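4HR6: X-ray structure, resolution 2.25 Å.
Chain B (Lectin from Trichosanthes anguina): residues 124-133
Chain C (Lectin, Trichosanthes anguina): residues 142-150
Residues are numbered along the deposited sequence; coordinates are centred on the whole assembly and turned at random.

Chain B (124-133) EQSVAYSFKN
Chain C, residues 142-150: IVGLDDMCL

Chain B runs as a helix from Glu B124 to Lys B132, continuing one that begins earlier in the chain. Phi and psi stay near -60° and -43°. Asn B133 leaves the helix at -83°/3°, though its N still bonds Tyr B129 O at 3.0 Å. Chain C forms a hairpin. Strand residues Ile C142 and Val C143 are extended (-117°/119°, -109°/131°), and so are Cys C149 and Leu C150 on the return. Leu C150 N bonds Ile C142 O at 2.9 Å, and Gly C144 N bonds Met C148 O at 2.8 Å. Asp C146 (63°/21°) and Asp C147 (56°/35°) turn the chain with positive phi. The closest CA atoms across the contact are those of Tyr B129 and Asp C147, 7.2 Å apart.

Gln B125, Ala B128 and Lys B132 point toward the hairpin, so one side of the helix meets the turn. Asp C147 (chi1 m) is central and gives up the most area. Gln B125 (chi1 t, chi2 p) donates from NE2 to Asp C147 OD1 at 2.7 Å, nearly straight at 175°. Its OE1 accepts from a water at 3.0 Å; the same water donates to Gly C144 O at 3.0 Å, bridging side chain and backbone.

Lys B132 extends with chi1 to chi3 t, then bends at chi4 p. Its NZ donates to Asp C146 O at 2.9 Å. The salt bridges from Lys B132 NZ to Asp C146 OD1 and to Asp C147 OD2 are long, both 3.9 Å, so the carbonyl is the closer partner.

Tyr B129 (chi1 m, chi2 -45°) leaves the helix sideways, but its end comes nearer. Asp C147 O lies at the ring edge, 3.7 Å from Tyr B129 CE1. Tyr B129 OH reaches 3.2 Å from CG2 of Val C143 (chi1 t) and 3.9 Å from Cys C149 SG.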

# COMPACT_ATOMS: atom_id res chain seq x y z
N GLU B 124 5.92 5.54 8.29
CA GLU B 124 5.54 5.41 9.69
C GLU B 124 6.32 4.28 10.39
O GLU B 124 6.87 4.49 11.48
CB GLU B 124 4.06 5.15 9.78
CG GLU B 124 3.53 5.08 11.21
CD GLU B 124 2.15 4.45 11.28
OE1 GLU B 124 1.55 4.46 12.38
OE2 GLU B 124 1.65 3.99 10.24
N GLN B 125 6.35 3.11 9.77
CA GLN B 125 6.99 1.94 10.36
C GLN B 125 8.50 2.11 10.44
O GLN B 125 9.10 1.75 11.43
CB GLN B 125 6.63 0.64 9.61
CG GLN B 125 7.09 -0.64 10.33
CD GLN B 125 6.50 -0.77 11.73
OE1 GLN B 125 5.30 -0.78 11.90
NE2 GLN B 125 7.36 -0.84 12.73
N SER B 126 9.11 2.67 9.41
CA SER B 126 10.53 2.97 9.49
C SER B 126 10.84 3.89 10.67
O SER B 126 11.78 3.62 11.44
CB SER B 126 11.03 3.59 8.20
OG SER B 126 10.76 2.74 7.11
N VAL B 127 10.03 4.93 10.85
CA VAL B 127 10.26 5.85 11.95
C VAL B 127 10.03 5.18 13.31
O VAL B 127 10.83 5.37 14.23
CB VAL B 127 9.44 7.14 11.81
CG1 VAL B 127 9.59 8.03 13.05
CG2 VAL B 127 9.88 7.91 10.56
N ALA B 128 8.96 4.39 13.43
CA ALA B 128 8.67 3.69 14.68
C ALA B 128 9.85 2.84 15.16
O ALA B 128 10.18 2.85 16.33
CB ALA B 128 7.43 2.82 14.54
N TYR B 129 10.52 2.15 14.25
CA TYR B 129 11.71 1.39 14.59
C TYR B 129 12.80 2.24 15.23
O TYR B 129 13.53 1.73 16.10
CB TYR B 129 12.31 0.70 13.37
CG TYR B 129 11.65 -0.60 12.96
CD1 TYR B 129 11.32 -1.59 13.90
CD2 TYR B 129 11.41 -0.88 11.61
CE1 TYR B 129 10.74 -2.79 13.50
CE2 TYR B 129 10.84 -2.07 11.21
CZ TYR B 129 10.50 -3.02 12.15
OH TYR B 129 9.92 -4.20 11.71
N SER B 130 12.94 3.50 14.78
CA SER B 130 13.99 4.39 15.27
C SER B 130 13.69 4.75 16.72
O SER B 130 14.61 4.96 17.49
CB SER B 130 14.13 5.69 14.43
OG SER B 130 13.09 6.63 14.73
N PHE B 131 12.41 4.85 17.06
CA PHE B 131 11.99 5.04 18.44
C PHE B 131 12.26 3.80 19.29
O PHE B 131 12.66 3.93 20.45
CB PHE B 131 10.50 5.37 18.54
CG PHE B 131 10.16 6.83 18.34
CD1 PHE B 131 9.88 7.65 19.42
CD2 PHE B 131 10.12 7.39 17.06
CE1 PHE B 131 9.55 8.99 19.23
CE2 PHE B 131 9.80 8.72 16.88
CZ PHE B 131 9.51 9.52 17.96
N LYS B 132 12.05 2.60 18.73
CA LYS B 132 12.22 1.35 19.48
C LYS B 132 13.68 1.07 19.82
O LYS B 132 14.03 0.94 20.99
CB LYS B 132 11.64 0.16 18.72
CG LYS B 132 11.40 -1.05 19.61
CD LYS B 132 11.05 -2.29 18.80
CE LYS B 132 10.35 -3.34 19.66
NZ LYS B 132 9.07 -2.84 20.24
N ASN B 133 14.52 1.02 18.80
CA ASN B 133 15.95 0.74 18.97
C ASN B 133 16.78 1.97 19.34
O ASN B 133 18.01 1.88 19.43
CB ASN B 133 16.51 0.16 17.67
CG ASN B 133 15.68 -0.98 17.13
OD1 ASN B 133 15.01 -1.70 17.88
ND2 ASN B 133 15.70 -1.14 15.82
N ILE C 142 6.84 -9.03 7.44
CA ILE C 142 5.50 -8.68 7.84
C ILE C 142 5.54 -8.32 9.31
O ILE C 142 5.90 -9.16 10.15
CB ILE C 142 4.52 -9.83 7.60
CG1 ILE C 142 4.54 -10.22 6.13
CG2 ILE C 142 3.13 -9.42 8.04
CD1 ILE C 142 3.76 -11.48 5.83
N VAL C 143 5.17 -7.07 9.62
CA VAL C 143 5.36 -6.49 10.94
C VAL C 143 4.01 -6.34 11.60
O VAL C 143 3.08 -5.84 11.00
CB VAL C 143 6.07 -5.12 10.85
CG1 VAL C 143 6.37 -4.56 12.24
CG2 VAL C 143 7.37 -5.25 10.06
N GLY C 144 3.90 -6.79 12.84
CA GLY C 144 2.66 -6.75 13.59
C GLY C 144 2.88 -5.92 14.82
O GLY C 144 3.83 -5.12 14.88
N LEU C 145 2.00 -6.07 15.80
CA LEU C 145 2.03 -5.17 16.94
C LEU C 145 3.34 -5.29 17.72
O LEU C 145 4.06 -6.29 17.63
CB LEU C 145 0.81 -5.34 17.85
CG LEU C 145 0.88 -6.33 18.99
CD1 LEU C 145 -0.36 -6.16 19.86
CD2 LEU C 145 1.02 -7.74 18.43
N ASP C 146 3.65 -4.21 18.43
CA ASP C 146 4.88 -4.09 19.19
C ASP C 146 6.08 -4.12 18.26
O ASP C 146 7.20 -4.39 18.69
CB ASP C 146 4.97 -5.20 20.26
CG ASP C 146 5.57 -4.72 21.57
OD1 ASP C 146 5.58 -3.49 21.82
OD2 ASP C 146 6.03 -5.57 22.37
N ASP C 147 5.85 -3.84 16.99
CA ASP C 147 6.91 -3.86 15.97
C ASP C 147 7.67 -5.17 15.87
O ASP C 147 8.86 -5.19 15.55
CB ASP C 147 7.89 -2.72 16.23
CG ASP C 147 7.18 -1.42 16.36
OD1 ASP C 147 6.58 -1.00 15.35
OD2 ASP C 147 7.19 -0.86 17.47
N MET C 148 6.95 -6.26 16.08
CA MET C 148 7.54 -7.59 15.94
C MET C 148 7.23 -8.18 14.58
O MET C 148 6.23 -7.82 13.96
CB MET C 148 7.04 -8.47 17.06
CG MET C 148 7.62 -8.05 18.39
SD MET C 148 7.13 -9.14 19.72
CE MET C 148 8.32 -10.46 19.52
N CYS C 149 8.10 -9.09 14.12
CA CYS C 149 8.08 -9.66 12.78
C CYS C 149 7.58 -11.11 12.77
O CYS C 149 7.97 -11.91 13.62
CB CYS C 149 9.49 -9.66 12.20
SG CYS C 149 10.13 -8.08 11.55
N LEU C 150 6.74 -11.46 11.79
CA LEU C 150 6.35 -12.86 11.55
C LEU C 150 7.56 -13.69 11.20
O LEU C 150 8.31 -13.37 10.29
CB LEU C 150 5.36 -13.01 10.40
CG LEU C 150 3.86 -12.95 10.65
CD1 LEU C 150 3.18 -13.37 9.36
CD2 LEU C 150 3.41 -13.84 11.79
O HOH W 1 3.56 -2.33 13.76